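Local coordinates for protein NS2 (Infectious salmon anemia virus, PDB 5WCO) that probably forms the matrix layer of an orthomyxovirus particle, polymerising with itself and associating with the viral membrane, at residues P41-L49 with E70-P78. Residues are numbered along the deposited sequence; the frame is centred on the assembly and turned at random.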
# COMPACT_ATOMS: atom_id res chain seq x y z
N PRO A 41 -11.60 10.94 8.21
CA PRO A 41 -12.24 10.23 7.09
C PRO A 41 -12.22 10.98 5.75
O PRO A 41 -11.72 10.41 4.76
CB PRO A 41 -13.66 10.01 7.59
CG PRO A 41 -13.46 9.79 9.09
CD PRO A 41 -12.34 10.74 9.47
N ARG A 42 -12.73 12.21 5.72
CA ARG A 42 -12.72 13.01 4.49
C ARG A 42 -11.30 13.39 4.06
O ARG A 42 -11.01 13.48 2.86
CB ARG A 42 -13.57 14.29 4.62
CG ARG A 42 -15.04 14.04 4.96
CD ARG A 42 -15.79 15.32 5.30
NE ARG A 42 -17.17 15.01 5.74
CZ ARG A 42 -18.21 14.89 4.91
NH1 ARG A 42 -18.04 15.05 3.60
NH2 ARG A 42 -19.41 14.60 5.40
N GLU A 43 -10.42 13.62 5.03
CA GLU A 43 -9.05 14.03 4.70
C GLU A 43 -8.32 12.90 3.99
O GLU A 43 -7.64 13.13 2.98
CB GLU A 43 -8.29 14.53 5.93
CG GLU A 43 -8.69 15.94 6.34
CD GLU A 43 -8.60 16.94 5.18
OE1 GLU A 43 -7.63 16.87 4.36
OE2 GLU A 43 -9.49 17.81 5.08
N LEU A 44 -8.48 11.69 4.52
CA LEU A 44 -8.00 10.49 3.83
C LEU A 44 -8.50 10.44 2.39
O LEU A 44 -7.73 10.14 1.49
CB LEU A 44 -8.45 9.25 4.56
CG LEU A 44 -7.91 9.11 5.96
CD1 LEU A 44 -8.65 7.98 6.69
CD2 LEU A 44 -6.44 8.84 5.87
N ILE A 45 -9.79 10.72 2.18
CA ILE A 45 -10.33 10.67 0.82
C ILE A 45 -9.73 11.77 -0.06
O ILE A 45 -9.29 11.49 -1.18
CB ILE A 45 -11.90 10.74 0.77
CG1 ILE A 45 -12.55 9.78 1.78
CG2 ILE A 45 -12.39 10.42 -0.64
CD1 ILE A 45 -12.31 8.29 1.46
N ARG A 46 -9.71 13.01 0.44
CA ARG A 46 -9.08 14.09 -0.33
C ARG A 46 -7.62 13.80 -0.60
O ARG A 46 -7.11 14.11 -1.68
CB ARG A 46 -9.24 15.44 0.35
CG ARG A 46 -10.68 15.94 0.36
CD ARG A 46 -10.89 16.94 1.47
NE ARG A 46 -12.30 17.19 1.67
CZ ARG A 46 -12.80 17.91 2.67
NH1 ARG A 46 -11.99 18.47 3.56
NH2 ARG A 46 -14.11 18.08 2.76
N HIS A 47 -6.95 13.18 0.37
CA HIS A 47 -5.55 12.85 0.18
C HIS A 47 -5.31 11.83 -0.93
O HIS A 47 -4.49 12.08 -1.81
CB HIS A 47 -4.86 12.37 1.45
CG HIS A 47 -3.44 11.98 1.22
ND1 HIS A 47 -2.42 12.91 1.14
CD2 HIS A 47 -2.87 10.78 0.99
CE1 HIS A 47 -1.28 12.29 0.90
NE2 HIS A 47 -1.52 10.99 0.80
N ALA A 48 -6.00 10.69 -0.90
CA ALA A 48 -5.75 9.65 -1.92
C ALA A 48 -6.14 10.10 -3.33
O ALA A 48 -5.47 9.75 -4.32
CB ALA A 48 -6.41 8.34 -1.56
N LEU A 49 -7.22 10.86 -3.44
CA LEU A 49 -7.63 11.39 -4.73
C LEU A 49 -6.52 12.31 -5.30
O LEU A 49 -6.10 12.12 -6.45
CB LEU A 49 -8.97 12.13 -4.65
CG LEU A 49 -10.25 11.35 -4.37
CD1 LEU A 49 -11.39 12.31 -3.99
CD2 LEU A 49 -10.66 10.46 -5.54
N GLU A 70 -19.33 6.66 9.05
CA GLU A 70 -19.29 7.97 8.42
C GLU A 70 -20.42 8.11 7.42
O GLU A 70 -20.69 7.17 6.66
CB GLU A 70 -17.94 8.22 7.74
CG GLU A 70 -16.90 8.71 8.70
CD GLU A 70 -17.22 10.10 9.22
OE1 GLU A 70 -17.85 10.89 8.47
OE2 GLU A 70 -16.84 10.39 10.38
N SER A 71 -21.06 9.28 7.38
CA SER A 71 -22.39 9.39 6.78
C SER A 71 -22.57 10.15 5.45
O SER A 71 -23.63 10.05 4.84
CB SER A 71 -23.34 9.95 7.82
OG SER A 71 -22.59 10.31 8.97
N GLY A 72 -21.58 10.91 5.00
CA GLY A 72 -21.79 11.67 3.78
C GLY A 72 -20.57 11.79 2.89
O GLY A 72 -20.34 12.83 2.28
N LEU A 73 -19.79 10.71 2.80
CA LEU A 73 -18.56 10.75 2.02
C LEU A 73 -18.83 10.78 0.51
O LEU A 73 -17.90 10.94 -0.30
CB LEU A 73 -17.68 9.56 2.39
CG LEU A 73 -17.39 9.49 3.88
CD1 LEU A 73 -16.45 8.36 4.18
CD2 LEU A 73 -16.78 10.80 4.33
N THR A 74 -20.09 10.64 0.13
CA THR A 74 -20.46 10.55 -1.28
C THR A 74 -20.04 11.78 -2.09
O THR A 74 -19.47 11.64 -3.17
CB THR A 74 -21.97 10.28 -1.45
OG1 THR A 74 -22.25 8.94 -1.02
CG2 THR A 74 -22.40 10.44 -2.90
N VAL A 75 -20.30 12.98 -1.56
CA VAL A 75 -19.96 14.26 -2.23
C VAL A 75 -18.46 14.44 -2.46
O VAL A 75 -18.04 15.22 -3.31
CB VAL A 75 -20.48 15.53 -1.48
CG1 VAL A 75 -21.87 15.30 -0.91
CG2 VAL A 75 -19.50 15.95 -0.37
N GLU A 76 -17.65 13.73 -1.67
CA GLU A 76 -16.20 13.73 -1.88
C GLU A 76 -15.82 13.06 -3.21
O GLU A 76 -14.78 13.34 -3.78
CB GLU A 76 -15.46 13.06 -0.71
CG GLU A 76 -15.74 13.68 0.67
CD GLU A 76 -15.16 15.10 0.84
OE1 GLU A 76 -14.20 15.47 0.12
OE2 GLU A 76 -15.66 15.85 1.71
N PHE A 77 -16.66 12.17 -3.71
CA PHE A 77 -16.25 11.39 -4.86
C PHE A 77 -16.79 11.91 -6.18
O PHE A 77 -17.96 12.33 -6.27
CB PHE A 77 -16.62 9.92 -4.69
CG PHE A 77 -15.83 9.22 -3.63
CD1 PHE A 77 -16.20 9.32 -2.29
CD2 PHE A 77 -14.72 8.45 -3.97
CE1 PHE A 77 -15.48 8.66 -1.30
CE2 PHE A 77 -13.99 7.78 -2.99
CZ PHE A 77 -14.38 7.89 -1.65
N PRO A 78 -15.94 11.88 -7.22
CA PRO A 78 -16.40 12.11 -8.59
C PRO A 78 -17.44 11.04 -8.98
O PRO A 78 -17.19 9.85 -8.81
CB PRO A 78 -15.13 11.96 -9.43
CG PRO A 78 -14.00 12.28 -8.48
CD PRO A 78 -14.47 11.77 -7.13
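The flat guanidinium groups of Arg42 and Arg46 both turn an edge to the carboxylate of Glu76. Leu73 CD2 lies over one face of the Arg42 group, and Arg42 CB covers one face of the Arg46 group, 4.1 Å above its centre. Arg42, Glu43, Arg46 and Glu76 form a salt-bridge network that ties helix 41-50 of this helical matrix protein to the loop between helices 55-66 and 90-99. Arg46 grips Glu76 side-on: NE reaches OE1 at 3.0 Å and NH2 reaches OE2 at 2.9 Å, both from the syn side but out of the carboxylate plane, since the two planes stand 51° apart. The anti lone pair of Glu76 OE2 takes Arg42 NH1 at 3.1 Å, almost exactly in the guanidinium plane. One oxygen thus serves two arginines, which should hold the carboxylate ionised. The bend of the Glu76 chain (chi2 -68°) turns its carboxylate toward the two arginines, and the extended Arg42 chain crosses the Glu76 side chain at about a right angle. On the helix itself, Glu43 OE2 accepts a weak bond from Arg46 NH1, giving that arginine a second acidic partner.

Ile45 and Phe77 add an apolar contact. Ile45 sets CG2 over one face of the Phe77 ring, 3.4 Å from CZ, while Leu73 O lies at the ring's edge. Ile45 and Leu73 both also rest on Leu65 of helix 55-66, and Phe77 meets Tyr59 of the same helix. At one end of the contact Leu49 CD1 comes to 3.5 Å from Glu76 O; at the other, Pro41 CG packs against Glu70 CG at 3.6 Å.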